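Side-chain contacts in glycerophosphoryl diester phosphodiesterase (Parabacteroides distasonis, PDB 3MZ2), which probably hydrolyses glycerophosphodiesters, releasing an alcohol and glycerol phosphate, on a TIM-barrel scaffold: residues R69-K72 and I76-F79; A207-K212 and D222-R227. All coordinates share one frame; numbering follows the deposited sequence.

Interaction 1. Residues R69-K72 and I76-F79; sequences RLTK and IVLF
Arg69 turns its CG into the space between its own backbone N and carbonyl carbon (chi1 65°), and a second bend at chi3 (55°) brings NE up to the carbonyl O of Phe79 across the hairpin. There NE donates to that oxygen at 2.9 Å. The oxygen lies close to the guanidinium plane, at its edge, but the donor stands above the carbonyl plane, and the bond is noticeably bent. On the way, the CD methylene of Arg69 passes 4.1 Å from CB of Phe79. An arginine suits this place because its long apolar stem can run past the neighbouring strand while its head still has several N-H groups to spend: NH2 goes on to Asp82, in a salt bridge, and to the carbonyl of His80, which fixes the rotation of the group.

The backbones meet as an antiparallel ladder. Arg69 and Val77 form a hydrogen-bonded pair, with N of Arg69 to O of Val77 and N of Val77 to O of Arg69 both at 2.8 Å. Leu70 and Ile76 form the following non-hydrogen-bonded pair, and their side chains lie on the other face of the sheet, where CD2 of Leu70 touches CG1 of Ile76 at 3.8 Å. Past the strand end, the methyl CG2 of Thr71 packs against CG1 of Val77 at 3.6 Å, the two side chains crossing at about a right angle. Beta-branched Ile76 and Val77 suit extended strand backbone, while Thr71 gives its methyl to Val77 and its hydroxyl to the turn, with Asp73 and the N of Val75.

The hairpin thus adds strand 76-78 to strand 63-70, with Arg146 and Leu150 of helix 144-153 against the Leu70 and Ile76 face and helix 122-129 against Ile76 and Leu78.

Interaction 2. Residues A207-K212 and D222-R227; sequences AYVGPK and DMLHER. With SO4 (sulfate ion), chain D.
The carbonyl O of Met223, a selenomethionine, is gripped twice by Arg227, from opposite faces of its plane: by the backbone N, in the helical bond, and by the side-chain NH1 at 3.0 Å. The oxygen lies near the guanidinium plane, although NH1 stands above the carbonyl plane. The Arg227 chain is extended from CG to NE, which carries the head back alongside the last turn of the helix to the sulfate. NH2 donates to O4 of the ion at 2.7 Å and NH1 to O2 at 3.1 Å, both almost straight, so two parallel N-H groups hold two oxygens in the forked manner arginine offers to oxyanions. The sulfate probably came from the crystallisation liquor. On the protein side, NE of Arg227 forms a salt bridge with Glu196. With Arg227 cut back to an alanine, the sulfate would probably lose its two-pronged grip, Glu196 would be without this charged partner and the Met223 carbonyl would have one donor fewer.

The contact between the segments themselves is small and apolar. Leu224 points from the helix toward the strand, and its CD1 methyl meets CB of Ala207 at 3.7 Å and CG1 of Val209 at 3.9 Å. Leucine is long enough to span from helix to strand, and one methyl of its branched end serves both residues; the small alanine lets that tip come close to the strand, and valine offers a methyl beside it, its side chain running past that of Leu224 in the opposite direction. Trp202 and Cys231 also touch Leu224.

Strand 205-210, helix 215-226 and strand 231-234 make up a beta-alpha-beta unit, with the helix packed by apolar side chains on the outside of the parallel sheet, as in the TIM-barrel fold to which this family belongs.

In the fold
Interaction 1 is complete within the chain before interaction 2 begins, and both involve strands of the same mixed sheet. Their centres are about 31 Å apart and the nearest atoms about 18 Å, on opposite sides of the chain's centre, so neither touches the other. In interaction 1, an antiparallel hairpin adds strand 76-78 beside barrel strand 63-70; interaction 2 packs helix 215-226 on strand 205-210, in one of the repeating beta-alpha steps. The strands run between them in parallel pairs, 63-70 to 135-137, 160-164, 182-185 and 205-210. The two contacts therefore represent two ways of building on one barrel: local hairpin extension, chiefly by backbone bonds with one arginine side chain added, and side-chain packing of an outer helix.

Interaction 1. Residues R69-K72 and I76-F79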
loop_
_atom_site.group_PDB
_atom_site.type_symbol
_atom_site.label_atom_id
_atom_site.label_comp_id
_atom_site.label_asym_id
_atom_site.label_seq_id
_atom_site.Cartn_x
_atom_site.Cartn_y
_atom_site.Cartn_z
ATOM N N ARG A 69 5.285 10.075 -4.256
ATOM C CA ARG A 69 4.265 10.408 -3.286
ATOM C C ARG A 69 4.005 11.919 -3.294
ATOM O O ARG A 69 4.734 12.707 -3.885
ATOM C CB ARG A 69 4.627 9.938 -1.862
ATOM C CG ARG A 69 5.808 10.610 -1.264
ATOM C CD ARG A 69 5.932 10.396 0.257
ATOM N NE ARG A 69 5.940 8.980 0.697
ATOM C CZ ARG A 69 4.936 8.387 1.327
ATOM N NH1 ARG A 69 3.793 9.020 1.538
ATOM N NH2 ARG A 69 5.069 7.118 1.685
ATOM N N LEU A 70 2.953 12.293 -2.613
ATOM C CA LEU A 70 2.377 13.626 -2.738
ATOM C C LEU A 70 2.735 14.602 -1.616
ATOM O O LEU A 70 2.748 14.260 -0.436
ATOM C CB LEU A 70 0.848 13.499 -2.801
ATOM C CG LEU A 70 0.221 12.830 -3.997
ATOM C CD1 LEU A 70 -1.307 12.634 -3.794
ATOM C CD2 LEU A 70 0.544 13.639 -5.263
ATOM N N THR A 71 2.964 15.847 -1.994
ATOM C CA THR A 71 3.167 16.938 -1.046
ATOM C C THR A 71 1.832 17.533 -0.658
ATOM O O THR A 71 0.780 17.128 -1.192
ATOM C CB THR A 71 3.992 18.055 -1.684
ATOM O OG1 THR A 71 3.256 18.616 -2.777
ATOM C CG2 THR A 71 5.346 17.533 -2.196
ATOM N N LYS A 72 1.872 18.534 0.213
ATOM C CA LYS A 72 0.641 19.234 0.627
ATOM C C LYS A 72 -0.041 19.883 -0.567
ATOM O O LYS A 72 -1.270 19.971 -0.611
ATOM C CB LYS A 72 0.938 20.310 1.675
ATOM C CG LYS A 72 -0.326 21.043 2.143
ATOM C CD LYS A 72 -0.047 22.172 3.110
ATOM C CE LYS A 72 -1.359 22.709 3.728
ATOM N NZ LYS A 72 -1.233 24.091 4.311
ATOM N N ILE A 76 4.096 15.615 -7.008
ATOM C CA ILE A 76 4.684 14.295 -6.822
ATOM C C ILE A 76 6.211 14.395 -6.635
ATOM O O ILE A 76 6.946 14.866 -7.531
ATOM C CB ILE A 76 4.376 13.331 -7.999
ATOM C CG1 ILE A 76 2.883 13.247 -8.271
ATOM C CG2 ILE A 76 4.965 11.923 -7.721
ATOM C CD1 ILE A 76 2.605 12.642 -9.608
ATOM N N VAL A 77 6.665 13.935 -5.458
ATOM C CA VAL A 77 8.086 13.863 -5.125
ATOM C C VAL A 77 8.503 12.403 -4.907
ATOM O O VAL A 77 7.661 11.536 -4.832
ATOM C CB VAL A 77 8.411 14.723 -3.874
ATOM C CG1 VAL A 77 8.113 16.187 -4.110
ATOM C CG2 VAL A 77 7.638 14.238 -2.629
ATOM N N LEU A 78 9.816 12.135 -4.852
ATOM C CA LEU A 78 10.321 10.789 -4.610
ATOM C C LEU A 78 10.759 10.734 -3.158
ATOM O O LEU A 78 11.675 11.459 -2.790
ATOM C CB LEU A 78 11.534 10.506 -5.488
ATOM C CG LEU A 78 11.293 10.704 -6.979
ATOM C CD1 LEU A 78 12.488 10.265 -7.806
ATOM C CD2 LEU A 78 10.047 10.026 -7.457
ATOM N N PHE A 79 10.130 9.869 -2.376
ATOM C CA PHE A 79 10.421 9.730 -0.970
ATOM C C PHE A 79 9.670 8.488 -0.460
ATOM O O PHE A 79 8.443 8.414 -0.597
ATOM C CB PHE A 79 9.950 10.981 -0.186
ATOM C CG PHE A 79 10.578 11.094 1.161
ATOM C CD1 PHE A 79 11.827 11.691 1.300
ATOM C CD2 PHE A 79 9.954 10.571 2.281
ATOM C CE1 PHE A 79 12.430 11.767 2.519
ATOM C CE2 PHE A 79 10.576 10.640 3.503
ATOM C CZ PHE A 79 11.801 11.253 3.616
#

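Interaction 2. Residues A207-K212 and D222-R227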
loop_
_atom_site.group_PDB
_atom_site.type_symbol
_atom_site.label_atom_id
_atom_site.label_comp_id
_atom_site.label_asym_id
_atom_site.label_seq_id
_atom_site.Cartn_x
_atom_site.Cartn_y
_atom_site.Cartn_z
ATOM N N ALA A 207 9.027 -9.559 -14.633
ATOM C CA ALA A 207 8.453 -10.124 -13.420
ATOM C C ALA A 207 9.333 -10.047 -12.198
ATOM O O ALA A 207 10.475 -10.487 -12.260
ATOM C CB ALA A 207 8.037 -11.585 -13.667
ATOM N N TYR A 208 8.752 -9.547 -11.115
ATOM C CA TYR A 208 9.330 -9.592 -9.804
ATOM C C TYR A 208 8.873 -10.908 -9.180
ATOM O O TYR A 208 7.652 -11.150 -9.076
ATOM C CB TYR A 208 8.878 -8.388 -8.969
ATOM C CG TYR A 208 9.270 -8.513 -7.515
ATOM C CD1 TYR A 208 10.604 -8.672 -7.157
ATOM C CD2 TYR A 208 8.326 -8.551 -6.518
ATOM C CE1 TYR A 208 10.990 -8.844 -5.850
ATOM C CE2 TYR A 208 8.708 -8.691 -5.169
ATOM C CZ TYR A 208 10.060 -8.833 -4.867
ATOM O OH TYR A 208 10.502 -9.006 -3.559
ATOM N N VAL A 209 9.827 -11.805 -8.892
ATOM C CA VAL A 209 9.489 -13.122 -8.365
ATOM C C VAL A 209 9.793 -13.284 -6.871
ATOM O O VAL A 209 9.676 -14.374 -6.353
ATOM C CB VAL A 209 10.148 -14.269 -9.167
ATOM C CG1 VAL A 209 9.680 -14.260 -10.702
ATOM C CG2 VAL A 209 11.716 -14.218 -9.093
ATOM N N GLY A 210 10.233 -12.210 -6.192
ATOM C CA GLY A 210 10.356 -12.270 -4.734
ATOM C C GLY A 210 11.762 -11.989 -4.249
ATOM O O GLY A 210 12.638 -11.578 -5.040
ATOM N N PRO A 211 11.985 -12.201 -2.959
ATOM C CA PRO A 211 13.238 -11.848 -2.318
ATOM C C PRO A 211 14.202 -13.000 -2.198
ATOM O O PRO A 211 15.313 -12.794 -1.717
ATOM C CB PRO A 211 12.784 -11.350 -0.944
ATOM C CG PRO A 211 11.626 -12.211 -0.642
ATOM C CD PRO A 211 10.902 -12.365 -1.959
ATOM N N LYS A 212 13.814 -14.181 -2.662
ATOM C CA LYS A 212 14.611 -15.368 -2.474
ATOM C C LYS A 212 14.275 -16.430 -3.501
ATOM O O LYS A 212 13.170 -16.514 -4.021
ATOM C CB LYS A 212 14.422 -15.932 -1.066
ATOM C CG LYS A 212 13.026 -16.473 -0.855
ATOM C CD LYS A 212 12.870 -17.064 0.560
ATOM C CE LYS A 212 11.434 -17.397 0.827
ATOM N NZ LYS A 212 11.214 -17.849 2.253
ATOM N N ASP A 222 11.059 -20.709 -14.724
ATOM C CA ASP A 222 11.029 -21.537 -15.951
ATOM C C ASP A 222 9.760 -21.271 -16.782
ATOM O O ASP A 222 9.851 -21.068 -18.006
ATOM C CB ASP A 222 11.145 -23.017 -15.589
ATOM C CG ASP A 222 12.570 -23.443 -15.224
ATOM O OD1 ASP A 222 13.528 -22.693 -15.495
ATOM O OD2 ASP A 222 12.707 -24.580 -14.685
HETATM N N MSE A 223 8.604 -21.194 -16.117
HETATM C CA MSE A 223 7.331 -20.863 -16.786
HETATM C C MSE A 223 7.396 -19.502 -17.460
HETATM O O MSE A 223 6.933 -19.321 -18.587
HETATM C CB MSE A 223 6.180 -20.836 -15.789
HETATM C CG MSE A 223 5.799 -22.197 -15.265
HETATM SE SE MSE A 223 4.439 -22.058 -13.884
HETATM C CE MSE A 223 2.947 -21.484 -14.974
ATOM N N LEU A 224 7.960 -18.549 -16.744
ATOM C CA LEU A 224 8.042 -17.174 -17.215
ATOM C C LEU A 224 9.067 -17.037 -18.358
ATOM O O LEU A 224 8.821 -16.374 -19.355
ATOM C CB LEU A 224 8.354 -16.219 -16.058
ATOM C CG LEU A 224 7.170 -15.994 -15.106
ATOM C CD1 LEU A 224 7.648 -15.271 -13.848
ATOM C CD2 LEU A 224 6.012 -15.263 -15.831
ATOM N N HIS A 225 10.201 -17.714 -18.232
ATOM C CA HIS A 225 11.148 -17.737 -19.356
ATOM C C HIS A 225 10.524 -18.301 -20.631
ATOM O O HIS A 225 10.779 -17.755 -21.707
ATOM C CB HIS A 225 12.437 -18.545 -19.000
ATOM C CG HIS A 225 13.377 -17.804 -18.098
ATOM N ND1 HIS A 225 14.465 -18.403 -17.469
ATOM C CD2 HIS A 225 13.362 -16.528 -17.694
ATOM C CE1 HIS A 225 15.081 -17.479 -16.744
ATOM N NE2 HIS A 225 14.440 -16.330 -16.882
ATOM N N GLU A 226 9.665 -19.338 -20.512
ATOM C CA GLU A 226 8.956 -19.961 -21.661
ATOM C C GLU A 226 8.067 -18.935 -22.352
ATOM O O GLU A 226 7.860 -18.985 -23.558
ATOM C CB GLU A 226 8.087 -21.142 -21.193
ATOM C CG GLU A 226 8.864 -22.414 -20.852
ATOM C CD GLU A 226 7.986 -23.508 -20.217
ATOM O OE1 GLU A 226 6.915 -23.188 -19.636
ATOM O OE2 GLU A 226 8.360 -24.708 -20.302
ATOM N N ARG A 227 7.521 -18.028 -21.553
ATOM C CA ARG A 227 6.664 -16.933 -22.029
ATOM C C ARG A 227 7.425 -15.678 -22.447
ATOM O O ARG A 227 6.808 -14.656 -22.754
ATOM C CB ARG A 227 5.641 -16.589 -20.954
ATOM C CG ARG A 227 4.630 -17.689 -20.686
ATOM C CD ARG A 227 4.069 -17.591 -19.240
ATOM N NE ARG A 227 2.916 -18.457 -19.060
ATOM C CZ ARG A 227 2.973 -19.771 -18.894
ATOM N NH1 ARG A 227 4.136 -20.417 -18.879
ATOM N NH2 ARG A 227 1.849 -20.475 -18.771
HETATM S S SO4 D . 3.147 -24.073 -18.049
HETATM O O1 SO4 D . 3.147 -24.547 -16.663
HETATM O O2 SO4 D . 4.419 -23.421 -18.402
HETATM O O3 SO4 D . 2.964 -25.235 -18.923
HETATM O O4 SO4 D . 2.036 -23.140 -18.215
#